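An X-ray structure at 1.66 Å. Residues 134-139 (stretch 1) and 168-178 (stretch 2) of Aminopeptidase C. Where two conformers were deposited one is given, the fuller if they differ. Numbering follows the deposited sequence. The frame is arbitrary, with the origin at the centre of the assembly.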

# COMPACT_ATOMS: atom_id res chain seq x y z
N THR A 134 -1.70 -36.98 12.79
CA THR A 134 -0.62 -36.03 12.73
C THR A 134 0.71 -36.74 12.50
O THR A 134 1.50 -36.91 13.46
CB THR A 134 -0.54 -35.16 13.99
OG1 THR A 134 -1.84 -34.74 14.37
CG2 THR A 134 0.25 -33.97 13.72
N PRO A 135 0.94 -37.24 11.27
CA PRO A 135 2.17 -38.05 11.13
C PRO A 135 3.46 -37.38 11.58
O PRO A 135 4.27 -37.99 12.29
CB PRO A 135 2.18 -38.38 9.62
CG PRO A 135 0.77 -38.29 9.22
CD PRO A 135 0.26 -37.11 9.98
N GLN A 136 3.66 -36.13 11.20
CA GLN A 136 4.63 -35.29 11.82
C GLN A 136 4.10 -33.87 11.86
O GLN A 136 3.06 -33.59 11.28
CB GLN A 136 5.94 -35.36 11.07
CG GLN A 136 5.81 -35.04 9.59
CD GLN A 136 5.89 -33.54 9.30
OE1 GLN A 136 6.79 -32.82 9.79
NE2 GLN A 136 4.97 -33.07 8.53
N GLN A 137 4.81 -32.99 12.52
CA GLN A 137 4.47 -31.58 12.52
C GLN A 137 5.71 -30.77 12.82
O GLN A 137 6.77 -31.31 13.14
CB GLN A 137 3.38 -31.33 13.57
CG GLN A 137 3.74 -31.69 15.00
CD GLN A 137 2.59 -31.51 15.98
OE1 GLN A 137 2.19 -30.41 16.23
NE2 GLN A 137 2.08 -32.61 16.55
N ASP A 138 5.59 -29.46 12.73
CA ASP A 138 6.71 -28.54 13.03
C ASP A 138 7.16 -28.52 14.46
O ASP A 138 8.34 -28.33 14.69
CB ASP A 138 6.43 -27.10 12.58
CG ASP A 138 6.42 -26.91 11.06
OD1 ASP A 138 6.58 -27.84 10.23
OD2 ASP A 138 6.14 -25.75 10.62
N GLY A 139 6.22 -28.63 15.42
CA GLY A 139 6.54 -28.46 16.79
C GLY A 139 7.35 -29.56 17.48
O GLY A 139 7.42 -30.72 17.02
N LYS A 168 7.74 -20.99 5.35
CA LYS A 168 6.34 -21.16 5.00
C LYS A 168 6.12 -22.65 4.75
O LYS A 168 6.20 -23.10 3.60
CB LYS A 168 6.00 -20.33 3.78
CG LYS A 168 4.56 -20.20 3.35
CD LYS A 168 4.45 -18.96 2.44
CE LYS A 168 3.14 -18.94 1.67
NZ LYS A 168 2.05 -19.70 2.33
N SER A 169 5.99 -23.39 5.85
CA SER A 169 6.09 -24.85 5.83
C SER A 169 4.83 -25.60 5.48
O SER A 169 4.83 -26.85 5.43
CB SER A 169 6.57 -25.34 7.17
OG SER A 169 5.73 -24.84 8.22
N ASN A 170 3.73 -24.87 5.27
CA ASN A 170 2.44 -25.56 5.04
C ASN A 170 2.46 -26.59 3.93
O ASN A 170 2.00 -27.72 4.11
CB ASN A 170 1.30 -24.56 4.87
CG ASN A 170 0.90 -23.87 6.19
N GLU A 171 3.01 -26.25 2.77
CA GLU A 171 3.02 -27.17 1.61
C GLU A 171 3.93 -28.42 1.87
O GLU A 171 3.59 -29.58 1.53
CB GLU A 171 3.43 -26.45 0.33
CG GLU A 171 2.58 -25.26 -0.22
CD GLU A 171 3.39 -24.07 -1.04
OE1 GLU A 171 4.24 -24.30 -2.00
OE2 GLU A 171 3.12 -22.82 -0.74
N LEU A 172 5.06 -28.17 2.52
CA LEU A 172 5.95 -29.27 2.89
C LEU A 172 5.23 -30.20 3.88
O LEU A 172 5.28 -31.39 3.70
CB LEU A 172 7.29 -28.73 3.45
CG LEU A 172 8.21 -29.75 4.19
CD1 LEU A 172 8.58 -30.84 3.21
CD2 LEU A 172 9.37 -29.04 4.80
N ASN A 173 4.59 -29.68 4.92
CA ASN A 173 3.89 -30.58 5.85
C ASN A 173 2.78 -31.34 5.12
O ASN A 173 2.60 -32.55 5.37
CB ASN A 173 3.31 -29.85 7.05
CG ASN A 173 4.39 -29.42 7.99
OD1 ASN A 173 5.26 -30.23 8.32
ND2 ASN A 173 4.41 -28.18 8.37
N GLY A 174 2.05 -30.65 4.22
CA GLY A 174 0.98 -31.35 3.48
C GLY A 174 1.49 -32.52 2.67
O GLY A 174 0.95 -33.63 2.69
N LEU A 175 2.58 -32.31 1.93
CA LEU A 175 3.12 -33.36 1.04
C LEU A 175 3.84 -34.43 1.85
O LEU A 175 3.63 -35.61 1.58
CB LEU A 175 4.13 -32.76 0.01
CG LEU A 175 4.74 -33.76 -0.98
CD1 LEU A 175 3.64 -34.39 -1.82
CD2 LEU A 175 5.82 -33.02 -1.82
N LEU A 176 4.49 -34.03 2.93
CA LEU A 176 5.23 -35.05 3.68
C LEU A 176 4.21 -35.95 4.43
O LEU A 176 4.38 -37.17 4.50
CB LEU A 176 6.26 -34.42 4.61
CG LEU A 176 7.09 -35.39 5.46
CD1 LEU A 176 7.83 -36.34 4.54
CD2 LEU A 176 8.02 -34.54 6.29
N ASN A 177 3.16 -35.33 4.95
CA ASN A 177 2.13 -36.10 5.66
C ASN A 177 1.46 -37.07 4.71
O ASN A 177 1.18 -38.22 5.07
CB ASN A 177 1.14 -35.13 6.34
CG ASN A 177 1.68 -34.55 7.58
OD1 ASN A 177 2.73 -34.98 8.13
ND2 ASN A 177 1.02 -33.55 8.07
N LEU A 178 1.26 -36.64 3.47
CA LEU A 178 0.62 -37.50 2.47
C LEU A 178 1.51 -38.70 2.21
O LEU A 178 1.11 -39.88 2.27
CB LEU A 178 0.39 -36.73 1.23
CG LEU A 178 0.14 -37.50 -0.07
CD1 LEU A 178 -1.01 -38.49 0.04
CD2 LEU A 178 -0.05 -36.59 -1.28
O HOH W 1 1.23 -31.86 10.46

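Stretch 1, an irregular segment, lies along one side of the helix 170-178 and is held to it mainly by polar side chains; together the two bury 344 Å². Leu176 and Asn177 follow Asn173 by three and four residues, and Ser169 precedes it by four, so these side chains fall along one side of the helix.

Gln136 is central. Its CA-to-CB bond points sideways, but chi1 and chi2 are both p (55° and 86°), and this folded form brings the amide back to the helix. There Gln136 NE2 uses both hydrogens, donating to Asn173 OD1 (2.9 Å) and to Asn177 OD1 (3.0 Å), and so bridges successive turns. A primary amide suits this place because one nitrogen can serve two acceptors. The carbonyl end is satisfied elsewhere in the structure; Gln136 OE1 lies 3.3 Å from Asn173 OD1, but both are acceptors and no bond forms.

Asn177 also starts sideways, and its m rotamer (chi1 -77°, chi2 -11°) carries the amide to stretch 1. Asn177 OD1 takes the NE2 bond and a weak one from the backbone Gln136 N (3.4 Å), so it meets main chain and side chain of the same glutamine. Its other end is used as well: Asn177 ND2 donates to a water at 2.9 Å, and that water donates to Gln136 O at 2.6 Å. Pro135 packs beside this amide, with Pro135 CD 3.7 Å from Asn177 OD1; its ring, C-gamma exo, covers the polar group without competing for its bonds.

Asn173 points toward stretch 1 with chi1 m (-73°) and chi2 -48°, which sets its two amide atoms to different tasks. OD1 accepts from Gln136, while Asn173 ND2 donates to Asp138 OD1 (2.9 Å). Asparagine thus links an amide donor to a carboxylate acceptor.

Asp138, buried and also pointing toward the helix, has chi1 m (-70°) and chi2 near zero, and its two oxygens reach different residues. While OD1 meets Asn173, Asp138 OD2 accepts a short bond of 2.6 Å from Ser169 OG, whose p rotamer (54°) brings the hydroxyl to the carboxylate. Both oxygens have further hydrogen bonds elsewhere in the structure, which helps a buried acid keep its polar atoms satisfied.

Leu176 adds an apolar contact from the helix side. In its t, p conformation (179°, 59°) Leu176 places its CD2 3.8 Å from Gln136 CD, packing against the glutamine side chain. Gln137 and Thr134 point away and add almost nothing to the buried area.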